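Local coordinates for SusD/RagB family nutrient-binding outer membrane lipoprotein (Bacteroides vulgatus, PDB 4F7A) that probably binds mucin O-glycans at the outer membrane as a SusD-like nutrient-binding lipoprotein with a TPR-like helical fold, at residues A[116-121]-A[163-168]; A[183-188]-A[194-199]; A[268-273]-A[402-407]; A[275-280]-A[377-382]. All blocks are in the same frame, centred on the assembly; numbering follows the deposited sequence. Where two conformers were deposited one is given.

Contact 1 of 4, residues A[116-121]-A[163-168]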
loop_
_atom_site.group_PDB
_atom_site.type_symbol
_atom_site.label_atom_id
_atom_site.label_comp_id
_atom_site.label_asym_id
_atom_site.label_seq_id
_atom_site.Cartn_x
_atom_site.Cartn_y
_atom_site.Cartn_z
ATOM N N ALA A 116 -6.546 19.128 -5.413
ATOM C CA ALA A 116 -6.541 17.751 -5.888
ATOM C C ALA A 116 -5.146 17.291 -6.347
ATOM O O ALA A 116 -4.745 16.166 -6.086
ATOM C CB ALA A 116 -7.588 17.595 -7.046
ATOM N N THR A 117 -4.431 18.153 -7.048
ATOM C CA THR A 117 -3.081 17.864 -7.488
ATOM C C THR A 117 -2.208 17.514 -6.302
ATOM O O THR A 117 -1.486 16.524 -6.338
ATOM C CB THR A 117 -2.431 19.056 -8.217
ATOM O OG1 THR A 117 -3.099 19.285 -9.442
ATOM C CG2 THR A 117 -0.942 18.783 -8.503
ATOM N N LEU A 118 -2.269 18.337 -5.255
ATOM C CA LEU A 118 -1.424 18.137 -4.075
ATOM C C LEU A 118 -1.724 16.811 -3.404
ATOM O O LEU A 118 -0.804 16.089 -3.026
ATOM C CB LEU A 118 -1.601 19.274 -3.070
ATOM C CG LEU A 118 -0.995 20.595 -3.540
ATOM C CD1 LEU A 118 -1.193 21.698 -2.497
ATOM C CD2 LEU A 118 0.474 20.440 -3.864
ATOM N N ILE A 119 -3.009 16.502 -3.253
ATOM C CA ILE A 119 -3.423 15.230 -2.637
ATOM C C ILE A 119 -2.896 14.051 -3.467
ATOM O O ILE A 119 -2.314 13.099 -2.940
ATOM C CB ILE A 119 -4.969 15.176 -2.446
ATOM C CG1 ILE A 119 -5.406 16.265 -1.447
ATOM C CG2 ILE A 119 -5.424 13.780 -1.906
ATOM C CD1 ILE A 119 -6.842 16.730 -1.595
ATOM N N LEU A 120 -3.097 14.095 -4.772
ATOM C CA LEU A 120 -2.586 13.019 -5.615
ATOM C C LEU A 120 -1.057 12.898 -5.545
ATOM O O LEU A 120 -0.512 11.808 -5.598
ATOM C CB LEU A 120 -3.026 13.230 -7.061
ATOM C CG LEU A 120 -4.504 13.097 -7.346
ATOM C CD1 LEU A 120 -4.769 13.533 -8.812
ATOM C CD2 LEU A 120 -5.034 11.674 -7.035
ATOM N N LYS A 121 -0.363 14.030 -5.438
ATOM C CA LYS A 121 1.098 14.029 -5.393
ATOM C C LYS A 121 1.598 13.337 -4.121
ATOM O O LYS A 121 2.552 12.537 -4.151
ATOM C CB LYS A 121 1.594 15.474 -5.501
ATOM C CG LYS A 121 3.087 15.614 -5.620
ATOM C CD LYS A 121 3.499 17.012 -6.078
ATOM C CE LYS A 121 3.248 18.079 -5.027
ATOM N NZ LYS A 121 3.586 19.495 -5.491
ATOM N N ASP A 163 -1.938 20.185 4.076
ATOM C CA ASP A 163 -2.495 21.422 4.657
ATOM C C ASP A 163 -2.873 22.403 3.548
ATOM O O ASP A 163 -3.949 23.016 3.572
ATOM C CB ASP A 163 -1.495 22.123 5.584
ATOM C CG ASP A 163 -1.242 21.356 6.883
ATOM O OD1 ASP A 163 -2.064 20.509 7.267
ATOM O OD2 ASP A 163 -0.213 21.633 7.524
ATOM N N LYS A 164 -1.963 22.583 2.593
ATOM C CA LYS A 164 -2.219 23.511 1.489
ATOM C C LYS A 164 -3.433 23.037 0.685
ATOM O O LYS A 164 -4.296 23.841 0.295
ATOM C CB LYS A 164 -0.997 23.609 0.582
ATOM C CG LYS A 164 0.143 24.421 1.162
ATOM C CD LYS A 164 1.396 24.253 0.325
ATOM C CE LYS A 164 2.470 25.206 0.793
ATOM N NZ LYS A 164 3.688 24.963 -0.008
ATOM N N ALA A 165 -3.508 21.725 0.470
ATOM C CA ALA A 165 -4.616 21.147 -0.282
ATOM C C ALA A 165 -5.965 21.388 0.375
ATOM O O ALA A 165 -6.894 21.823 -0.306
ATOM C CB ALA A 165 -4.413 19.631 -0.491
ATOM N N VAL A 166 -6.109 21.030 1.657
ATOM C CA VAL A 166 -7.407 21.168 2.340
ATOM C C VAL A 166 -7.796 22.654 2.472
ATOM O O VAL A 166 -8.971 23.008 2.348
ATOM C CB VAL A 166 -7.501 20.411 3.709
ATOM C CG1 VAL A 166 -7.257 18.881 3.529
ATOM C CG2 VAL A 166 -6.572 20.961 4.761
ATOM N N ASP A 167 -6.808 23.529 2.642
ATOM C CA ASP A 167 -7.053 24.975 2.655
ATOM C C ASP A 167 -7.613 25.439 1.305
ATOM O O ASP A 167 -8.614 26.153 1.242
ATOM C CB ASP A 167 -5.756 25.733 2.954
ATOM C CG ASP A 167 -5.418 25.772 4.435
ATOM O OD1 ASP A 167 -6.213 25.259 5.251
ATOM O OD2 ASP A 167 -4.344 26.315 4.774
ATOM N N ALA A 168 -6.949 25.040 0.223
ATOM C CA ALA A 168 -7.354 25.440 -1.140
ATOM C C ALA A 168 -8.791 24.981 -1.465
ATOM O O ALA A 168 -9.598 25.760 -1.968
ATOM C CB ALA A 168 -6.372 24.889 -2.174
#

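Contact 2 of 4, residues A[183-188]-A[194-199]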
loop_
_atom_site.group_PDB
_atom_site.type_symbol
_atom_site.label_atom_id
_atom_site.label_comp_id
_atom_site.label_asym_id
_atom_site.label_seq_id
_atom_site.Cartn_x
_atom_site.Cartn_y
_atom_site.Cartn_z
ATOM N N LYS A 183 -15.626 17.316 -11.293
ATOM C CA LYS A 183 -16.199 16.237 -12.094
ATOM C C LYS A 183 -15.250 15.771 -13.197
ATOM O O LYS A 183 -15.063 14.570 -13.363
ATOM C CB LYS A 183 -17.553 16.682 -12.684
ATOM C CG LYS A 183 -18.374 15.590 -13.321
ATOM C CD LYS A 183 -19.692 16.165 -13.852
ATOM C CE LYS A 183 -20.743 16.228 -12.771
ATOM N NZ LYS A 183 -22.010 16.843 -13.281
ATOM N N SER A 184 -14.636 16.707 -13.929
ATOM C CA SER A 184 -13.811 16.363 -15.095
ATOM C C SER A 184 -12.504 15.630 -14.777
ATOM O O SER A 184 -11.882 15.058 -15.672
ATOM C CB SER A 184 -13.486 17.610 -15.922
ATOM O OG SER A 184 -12.675 18.549 -15.220
ATOM N N ILE A 185 -12.090 15.661 -13.511
ATOM C CA ILE A 185 -10.829 15.046 -13.091
ATOM C C ILE A 185 -11.040 13.853 -12.167
ATOM O O ILE A 185 -10.067 13.276 -11.676
ATOM C CB ILE A 185 -9.871 16.078 -12.395
ATOM C CG1 ILE A 185 -10.506 16.675 -11.145
ATOM C CG2 ILE A 185 -9.511 17.177 -13.344
ATOM C CD1 ILE A 185 -9.506 17.494 -10.264
ATOM N N ASN A 186 -12.286 13.438 -11.968
ATOM C CA ASN A 186 -12.559 12.337 -11.046
ATOM C C ASN A 186 -12.245 10.959 -11.644
ATOM O O ASN A 186 -13.092 10.349 -12.285
ATOM C CB ASN A 186 -14.022 12.354 -10.609
ATOM C CG ASN A 186 -14.317 11.311 -9.541
ATOM O OD1 ASN A 186 -13.383 10.741 -8.960
ATOM N ND2 ASN A 186 -15.602 11.059 -9.278
HETATM N N MSE A 187 -11.042 10.462 -11.418
HETATM C CA MSE A 187 -10.764 9.035 -11.630
HETATM C C MSE A 187 -10.464 8.290 -10.340
HETATM O O MSE A 187 -9.974 7.175 -10.408
HETATM C CB MSE A 187 -9.558 8.849 -12.566
HETATM C CG MSE A 187 -9.826 9.245 -13.975
HETATM SE SE MSE A 187 -8.196 8.991 -15.014
HETATM C CE MSE A 187 -7.755 7.148 -14.611
ATOM N N CYS A 188 -10.756 8.872 -9.181
ATOM C CA CYS A 188 -10.400 8.226 -7.904
ATOM C C CYS A 188 -11.576 8.119 -6.934
ATOM O O CYS A 188 -11.366 7.857 -5.752
ATOM C CB CYS A 188 -9.221 8.933 -7.240
ATOM S SG CYS A 188 -9.566 10.654 -6.859
ATOM N N SER A 194 -15.611 18.461 -1.438
ATOM C CA SER A 194 -15.638 17.881 -0.097
ATOM C C SER A 194 -15.053 16.481 -0.037
ATOM O O SER A 194 -14.352 16.146 0.927
ATOM C CB SER A 194 -17.051 17.857 0.484
ATOM O OG SER A 194 -17.536 19.154 0.718
ATOM N N ARG A 195 -15.301 15.656 -1.053
ATOM C CA ARG A 195 -14.750 14.307 -1.061
ATOM C C ARG A 195 -13.237 14.265 -1.222
ATOM O O ARG A 195 -12.575 13.400 -0.662
ATOM C CB ARG A 195 -15.444 13.445 -2.119
ATOM C CG ARG A 195 -16.903 13.108 -1.784
ATOM C CD ARG A 195 -17.046 11.824 -0.991
ATOM N NE ARG A 195 -16.788 10.653 -1.826
ATOM C CZ ARG A 195 -17.680 10.073 -2.625
ATOM N NH1 ARG A 195 -18.932 10.509 -2.696
ATOM N NH2 ARG A 195 -17.319 9.035 -3.350
ATOM N N TRP A 196 -12.681 15.215 -1.960
ATOM C CA TRP A 196 -11.228 15.374 -2.018
ATOM C C TRP A 196 -10.636 15.722 -0.656
ATOM O O TRP A 196 -9.603 15.194 -0.279
ATOM C CB TRP A 196 -10.835 16.438 -3.064
ATOM C CG TRP A 196 -10.833 15.913 -4.465
ATOM C CD1 TRP A 196 -11.835 16.039 -5.384
ATOM C CD2 TRP A 196 -9.788 15.171 -5.111
ATOM N NE1 TRP A 196 -11.477 15.423 -6.564
ATOM C CE2 TRP A 196 -10.222 14.888 -6.422
ATOM C CE3 TRP A 196 -8.528 14.713 -4.706
ATOM C CZ2 TRP A 196 -9.435 14.194 -7.334
ATOM C CZ3 TRP A 196 -7.747 14.002 -5.611
ATOM C CH2 TRP A 196 -8.218 13.738 -6.912
ATOM N N ILE A 197 -11.304 16.592 0.089
ATOM C CA ILE A 197 -10.829 16.939 1.426
ATOM C C ILE A 197 -10.902 15.733 2.364
ATOM O O ILE A 197 -9.968 15.462 3.138
ATOM C CB ILE A 197 -11.601 18.135 2.037
ATOM C CG1 ILE A 197 -11.445 19.387 1.157
ATOM C CG2 ILE A 197 -11.087 18.399 3.493
ATOM C CD1 ILE A 197 -12.264 20.646 1.644
ATOM N N LYS A 198 -11.986 14.959 2.261
ATOM C CA LYS A 198 -12.108 13.698 3.027
ATOM C C LYS A 198 -11.004 12.685 2.699
ATOM O O LYS A 198 -10.449 12.034 3.599
ATOM C CB LYS A 198 -13.503 13.119 2.807
ATOM C CG LYS A 198 -13.868 11.972 3.700
ATOM C CD LYS A 198 -15.251 11.411 3.367
ATOM C CE LYS A 198 -16.350 12.428 3.493
ATOM N NZ LYS A 198 -17.699 11.741 3.598
ATOM N N PHE A 199 -10.669 12.574 1.421
ATOM C CA PHE A 199 -9.499 11.826 0.949
ATOM C C PHE A 199 -8.223 12.357 1.650
ATOM O O PHE A 199 -7.497 11.587 2.293
ATOM C CB PHE A 199 -9.452 11.948 -0.600
ATOM C CG PHE A 199 -8.275 11.265 -1.292
ATOM C CD1 PHE A 199 -7.353 10.477 -0.629
ATOM C CD2 PHE A 199 -8.137 11.419 -2.657
ATOM C CE1 PHE A 199 -6.307 9.885 -1.317
ATOM C CE2 PHE A 199 -7.097 10.818 -3.363
ATOM C CZ PHE A 199 -6.174 10.063 -2.694
#

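Contact 3 of 4, residues A[268-273]-A[402-407]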
loop_
_atom_site.group_PDB
_atom_site.type_symbol
_atom_site.label_atom_id
_atom_site.label_comp_id
_atom_site.label_asym_id
_atom_site.label_seq_id
_atom_site.Cartn_x
_atom_site.Cartn_y
_atom_site.Cartn_z
ATOM N N ALA A 268 -3.122 -17.418 3.282
ATOM C CA ALA A 268 -3.821 -18.720 3.394
ATOM C C ALA A 268 -3.924 -19.162 4.867
ATOM O O ALA A 268 -4.974 -19.582 5.309
ATOM C CB ALA A 268 -3.137 -19.793 2.582
ATOM N N SER A 269 -2.841 -19.011 5.622
ATOM C CA SER A 269 -2.855 -19.320 7.053
ATOM C C SER A 269 -3.929 -18.533 7.814
ATOM O O SER A 269 -4.702 -19.112 8.578
ATOM C CB SER A 269 -1.484 -19.050 7.679
ATOM O OG SER A 269 -1.562 -19.161 9.081
ATOM N N VAL A 270 -3.953 -17.217 7.587
ATOM C CA VAL A 270 -4.872 -16.333 8.262
ATOM C C VAL A 270 -6.327 -16.585 7.848
ATOM O O VAL A 270 -7.191 -16.777 8.690
ATOM C CB VAL A 270 -4.460 -14.832 8.057
ATOM C CG1 VAL A 270 -5.537 -13.907 8.540
ATOM C CG2 VAL A 270 -3.121 -14.557 8.750
ATOM N N LEU A 271 -6.606 -16.565 6.556
ATOM C CA LEU A 271 -7.973 -16.646 6.119
ATOM C C LEU A 271 -8.575 -18.038 6.371
ATOM O O LEU A 271 -9.754 -18.146 6.729
ATOM C CB LEU A 271 -8.079 -16.216 4.659
ATOM C CG LEU A 271 -7.744 -14.752 4.320
ATOM C CD1 LEU A 271 -7.908 -14.486 2.788
ATOM C CD2 LEU A 271 -8.578 -13.775 5.097
ATOM N N ASN A 272 -7.776 -19.098 6.227
ATOM C CA ASN A 272 -8.268 -20.443 6.568
ATOM C C ASN A 272 -8.538 -20.564 8.069
ATOM O O ASN A 272 -9.588 -21.046 8.477
ATOM C CB ASN A 272 -7.276 -21.548 6.185
ATOM C CG ASN A 272 -7.323 -21.893 4.704
ATOM O OD1 ASN A 272 -8.398 -22.113 4.159
ATOM N ND2 ASN A 272 -6.146 -22.010 4.069
ATOM N N GLY A 273 -7.587 -20.164 8.893
ATOM C CA GLY A 273 -7.753 -20.340 10.343
ATOM C C GLY A 273 -8.881 -19.504 10.939
ATOM O O GLY A 273 -9.569 -19.943 11.854
ATOM N N ALA A 402 2.328 -21.934 12.146
ATOM C CA ALA A 402 1.706 -20.591 12.082
ATOM C C ALA A 402 2.346 -19.677 13.099
ATOM O O ALA A 402 2.444 -20.003 14.300
ATOM C CB ALA A 402 0.191 -20.643 12.323
ATOM N N LEU A 403 2.807 -18.534 12.629
ATOM C CA LEU A 403 3.370 -17.542 13.536
ATOM C C LEU A 403 2.304 -16.694 14.229
ATOM O O LEU A 403 2.536 -16.170 15.315
ATOM C CB LEU A 403 4.311 -16.622 12.790
ATOM C CG LEU A 403 5.519 -17.237 12.094
ATOM C CD1 LEU A 403 6.383 -16.090 11.562
ATOM C CD2 LEU A 403 6.328 -18.159 13.039
ATOM N N ILE A 404 1.147 -16.543 13.588
ATOM C CA ILE A 404 0.057 -15.716 14.127
ATOM C C ILE A 404 -0.851 -16.598 14.976
ATOM O O ILE A 404 -1.357 -17.607 14.490
ATOM C CB ILE A 404 -0.746 -15.050 13.000
ATOM C CG1 ILE A 404 0.182 -14.248 12.056
ATOM C CG2 ILE A 404 -1.810 -14.149 13.612
ATOM C CD1 ILE A 404 -0.395 -13.887 10.630
ATOM N N THR A 405 -1.015 -16.236 16.246
ATOM C CA THR A 405 -1.871 -16.961 17.154
ATOM C C THR A 405 -3.094 -16.145 17.636
ATOM O O THR A 405 -3.982 -16.688 18.288
ATOM C CB THR A 405 -1.078 -17.451 18.373
ATOM O OG1 THR A 405 -0.512 -16.313 19.048
ATOM C CG2 THR A 405 0.034 -18.434 17.915
ATOM N N THR A 406 -3.174 -14.870 17.280
ATOM C CA THR A 406 -4.270 -14.040 17.771
ATOM C C THR A 406 -5.549 -14.321 16.986
ATOM O O THR A 406 -5.494 -14.602 15.806
ATOM C CB THR A 406 -3.885 -12.538 17.782
ATOM O OG1 THR A 406 -4.794 -11.844 18.628
ATOM C CG2 THR A 406 -3.874 -11.933 16.375
ATOM N N THR A 407 -6.691 -14.226 17.656
ATOM C CA THR A 407 -8.018 -14.500 17.062
ATOM C C THR A 407 -8.625 -13.209 16.504
ATOM O O THR A 407 -8.088 -12.107 16.745
ATOM C CB THR A 407 -8.971 -15.034 18.128
ATOM O OG1 THR A 407 -9.186 -14.015 19.110
ATOM C CG2 THR A 407 -8.402 -16.305 18.833
HETATM O O HOH W 1 0.334 -17.613 10.782
#

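Contact 4 of 4, residues A[275-280]-A[377-382]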
loop_
_atom_site.group_PDB
_atom_site.type_symbol
_atom_site.label_atom_id
_atom_site.label_comp_id
_atom_site.label_asym_id
_atom_site.label_seq_id
_atom_site.Cartn_x
_atom_site.Cartn_y
_atom_site.Cartn_z
ATOM N N GLU A 275 -11.532 -18.830 9.322
ATOM C CA GLU A 275 -12.725 -19.241 8.573
ATOM C C GLU A 275 -13.365 -18.011 7.971
ATOM O O GLU A 275 -14.561 -17.770 8.102
ATOM C CB GLU A 275 -13.697 -20.043 9.470
ATOM C CG GLU A 275 -13.045 -21.339 9.967
ATOM C CD GLU A 275 -14.021 -22.314 10.635
ATOM O OE1 GLU A 275 -14.800 -21.893 11.506
ATOM O OE2 GLU A 275 -13.976 -23.508 10.307
ATOM N N ASP A 276 -12.527 -17.221 7.314
ATOM C CA ASP A 276 -12.890 -15.871 6.918
ATOM C C ASP A 276 -13.736 -15.937 5.651
ATOM O O ASP A 276 -13.309 -16.514 4.651
ATOM C CB ASP A 276 -11.619 -15.056 6.704
ATOM C CG ASP A 276 -11.856 -13.588 6.655
ATOM O OD1 ASP A 276 -12.709 -13.136 5.841
ATOM O OD2 ASP A 276 -11.156 -12.868 7.415
ATOM N N PRO A 277 -14.928 -15.314 5.675
ATOM C CA PRO A 277 -15.777 -15.377 4.479
ATOM C C PRO A 277 -15.231 -14.607 3.290
ATOM O O PRO A 277 -15.776 -14.734 2.184
ATOM C CB PRO A 277 -17.096 -14.760 4.930
ATOM C CG PRO A 277 -16.766 -13.930 6.064
ATOM C CD PRO A 277 -15.539 -14.514 6.743
ATOM N N ARG A 278 -14.178 -13.805 3.486
ATOM C CA ARG A 278 -13.552 -13.152 2.346
ATOM C C ARG A 278 -12.641 -14.114 1.546
ATOM O O ARG A 278 -12.219 -13.781 0.427
ATOM C CB ARG A 278 -12.763 -11.926 2.796
ATOM C CG ARG A 278 -13.625 -10.785 3.315
ATOM C CD ARG A 278 -12.829 -9.784 4.146
ATOM N NE ARG A 278 -12.404 -10.303 5.449
ATOM C CZ ARG A 278 -11.936 -9.531 6.442
ATOM N NH1 ARG A 278 -11.834 -8.211 6.296
ATOM N NH2 ARG A 278 -11.566 -10.075 7.590
ATOM N N ILE A 279 -12.327 -15.283 2.110
ATOM C CA ILE A 279 -11.353 -16.182 1.489
ATOM C C ILE A 279 -11.728 -16.526 0.020
ATOM O O ILE A 279 -10.875 -16.483 -0.865
ATOM C CB ILE A 279 -11.103 -17.450 2.359
ATOM C CG1 ILE A 279 -9.820 -18.166 1.907
ATOM C CG2 ILE A 279 -12.298 -18.391 2.352
ATOM C CD1 ILE A 279 -9.313 -19.271 2.877
ATOM N N SER A 280 -12.995 -16.838 -0.239
ATOM C CA SER A 280 -13.416 -17.289 -1.580
ATOM C C SER A 280 -13.698 -16.096 -2.494
ATOM O O SER A 280 -13.840 -16.246 -3.699
ATOM C CB SER A 280 -14.664 -18.182 -1.521
ATOM O OG SER A 280 -15.829 -17.476 -1.132
ATOM N N SER A 377 -20.621 -9.791 12.700
ATOM C CA SER A 377 -20.854 -9.937 14.127
ATOM C C SER A 377 -20.360 -11.286 14.692
ATOM O O SER A 377 -19.717 -11.321 15.734
ATOM C CB SER A 377 -22.340 -9.719 14.487
ATOM O OG SER A 377 -22.792 -8.422 14.087
ATOM N N LEU A 378 -20.681 -12.376 14.013
ATOM C CA LEU A 378 -20.303 -13.717 14.478
ATOM C C LEU A 378 -18.777 -13.880 14.366
ATOM O O LEU A 378 -18.126 -14.346 15.285
ATOM C CB LEU A 378 -21.023 -14.778 13.658
ATOM C CG LEU A 378 -20.937 -16.201 14.243
ATOM C CD1 LEU A 378 -21.367 -16.215 15.711
ATOM C CD2 LEU A 378 -21.764 -17.152 13.432
ATOM N N TYR A 379 -18.203 -13.419 13.262
ATOM C CA TYR A 379 -16.755 -13.477 13.067
ATOM C C TYR A 379 -16.008 -12.732 14.165
ATOM O O TYR A 379 -14.971 -13.203 14.648
ATOM C CB TYR A 379 -16.422 -12.886 11.704
ATOM C CG TYR A 379 -14.973 -12.765 11.326
ATOM C CD1 TYR A 379 -14.337 -13.782 10.640
ATOM C CD2 TYR A 379 -14.278 -11.588 11.537
ATOM C CE1 TYR A 379 -13.025 -13.669 10.234
ATOM C CE2 TYR A 379 -12.954 -11.456 11.120
ATOM C CZ TYR A 379 -12.325 -12.495 10.477
ATOM O OH TYR A 379 -11.006 -12.378 10.045
ATOM N N LEU A 380 -16.551 -11.585 14.576
ATOM C CA LEU A 380 -15.937 -10.760 15.622
ATOM C C LEU A 380 -15.996 -11.385 17.027
ATOM O O LEU A 380 -15.331 -10.890 17.932
ATOM C CB LEU A 380 -16.582 -9.357 15.624
ATOM C CG LEU A 380 -16.116 -8.486 14.470
ATOM C CD1 LEU A 380 -17.026 -7.223 14.390
ATOM C CD2 LEU A 380 -14.605 -8.150 14.620
ATOM N N THR A 381 -16.758 -12.469 17.196
ATOM C CA THR A 381 -16.759 -13.243 18.434
ATOM C C THR A 381 -15.925 -14.508 18.331
ATOM O O THR A 381 -15.821 -15.250 19.301
ATOM C CB THR A 381 -18.195 -13.725 18.817
ATOM O OG1 THR A 381 -18.633 -14.738 17.891
ATOM C CG2 THR A 381 -19.156 -12.608 18.819
ATOM N N SER A 382 -15.327 -14.776 17.179
ATOM C CA SER A 382 -14.804 -16.110 16.945
ATOM C C SER A 382 -13.409 -16.322 17.545
ATOM O O SER A 382 -12.682 -15.389 17.839
ATOM C CB SER A 382 -14.837 -16.453 15.458
ATOM O OG SER A 382 -13.932 -15.653 14.746
#

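Contact 1 of 4, residues A[116-121]-A[163-168]
The carbonyl O of K164 accepts from A168 N at 2.9 Å. It is a helix bond of the turn that carries K164 and A165, which meet L118 and I119. The side chains meet through carbon atoms alone. A165 CB packs against two side chains of helix 111-132. I119 CG1 reaches it at 3.6 Å, and L118 CB lies beside it at 3.8 Å. I119 starts to one side of the other helix. Its CG1 branch lies beside the backbone N (chi1 -64°), and this brings CG1 and CD1 round to the alanine methyl.

The small alanine fits a close helix pair. The local axes of 116-121 and 163-168 come within 8.3 Å and run nearly antiparallel, at 151°. Antiparallel helix packing of this kind builds the TPR-like fold of the SusD family. L118 and A165 mark the register, with CA atoms 5.8 Å apart.

L118 also reaches K164. Its CD1 touches K164 CB at 3.6 Å and lies near A165 N. Only the root of the lysine takes part. The rest of K164 is extended and leads away from helix 111-132. Helix 193-210 covers a further side, where I119 meets F199 and A200. D163, next to K164, takes no part across the contact; its OD1 forms salt bridges to R204 and K225.

Contact 2 of 4, residues A[183-188]-A[194-199]
C188 SG sits against the six-membered ring of W196, and this is the tight part of the contact. The sulfur is 3.4 Å from W196 CH2. It lies 3.9 Å from the centroid of that ring, 35° off the ring normal, so it approaches obliquely. The first torsion of C188 (chi1 61°) holds SG between its own backbone N and carbonyl carbon and points it at the indole.

The remaining touches are looser. C188 SG is 4.3 Å from F199 CE2, again oblique to the ring. I185 CD1 stands 4.4 Å from W196 CZ2. I185 packs as well on F113 and A116 of helix 111-132.

The more open side belongs to N186 and R195, both partly exposed. N186 does not touch the helix. Its OD1 accepts from C188 N at 3.2 Å, with the donor tilted 27° from the carbonyl plane. C190 N gives the same oxygen a second bond. These bonds hold the loop bent just where the cysteine enters. The loop leads from helix 151-174 into helix 193-210 of the TPR-like fold. Its local motifs are an Asx turn at N186 and a Cys sulfur-aromatic contact on W196.

Contact 3 of 4, residues A[268-273]-A[402-407]
S269 is the first residue of 268-273 to meet the loop 402-407. Its OG lies 4.0 Å from the methyl CB of A402. S269 CB faces the loop, and chi1 of 171° sets OG anti to the backbone N, near that methyl. A water donates to S269 OG at 3.0 Å and accepts from I404 N at 3.1 Å. The water bridges a helix side chain to a loop backbone N. S269 OG also bonds to T387 O, so this buried hydroxyl has two partners.

V270 follows and makes the apolar half of the contact. Its CG2 branch meets I404 CD1 at 3.4 Å, tighter than usual for two methyl groups. The side chains cross at a slant, the isoleucine end against one valine branch. I429 of helix 416-431 packs on V270.

L271 and N272 turn to another side and pack on I279. G273 closes the last turn of the helix, with G273 N bonded to S269 O at 3.1 Å. The arrangement is a water-bridged helix-to-loop contact. It sets the long loop between helices 356-371 and 416-431 against helix 265-273, consistent with the long loops that SusD-like proteins add to their TPR-like helices.

Contact 4 of 4, residues A[275-280]-A[377-382]
Y379 lays its ring end and OH against D276 and R278. CG lies anti to the backbone N (chi1 176°), which sends the ring across. Its OH gives a weak hydrogen bond to D276 OD2 at 2.7 Å. The stronger partner of that hydroxyl is Q426 NE2. P277 CD packs obliquely at 4.1 Å from Y379 CD1.

R278 grips the carboxylate of D276 side-on. R278 NE reaches D276 OD1 at 2.9 Å, almost straight at 176°. R278 NH2 reaches D276 OD2 at 2.8 Å as a salt bridge. Both oxygens use their syn lone pairs. OD1 keeps its anti lone pair for R278 N, a capping bond at the turn into helix 279-282. D276 to I279 form a type I beta turn, after a Schellman motif at E275 that ends helix 265-273. The guanidinium stands at 89° to the tyrosine ring, with Y379 OH near its plane.

With an alanine in place of D276, R278 would probably lose its buried counter-charge, and the turn would lose its cap. D276, R278 and Y379 are all buried. The pairing, with Q426 OE1 and S367 OG also on the arginine, probably compensates these charges, and the aspartate is likely to remain ionised.

How the contacts relate
Contact 2 is the most fully core, with all its touching residues buried. Contacts 1, 3 and 4 are buried too, but each has an exposed or partly exposed residue: K164, A402 and P277. Contacts 1 and 2 are neighbours and touch, with A116 O against the W196 ring. Contact 1 joins two helices by aliphatic packing, and contact 2 adds a loop through sulfur and rings. Contacts 3 and 4 lie about 12 Å apart, centre to centre, and L271 O probably bonds to D276 N. Contact 3 sets a helix against a loop with a bridging water. Contact 4 joins two irregular segments, where a salt bridge within 275-280 meets a tyrosine hydroxyl. Contacts 1 and 3 lie on opposite sides of the chain's centre.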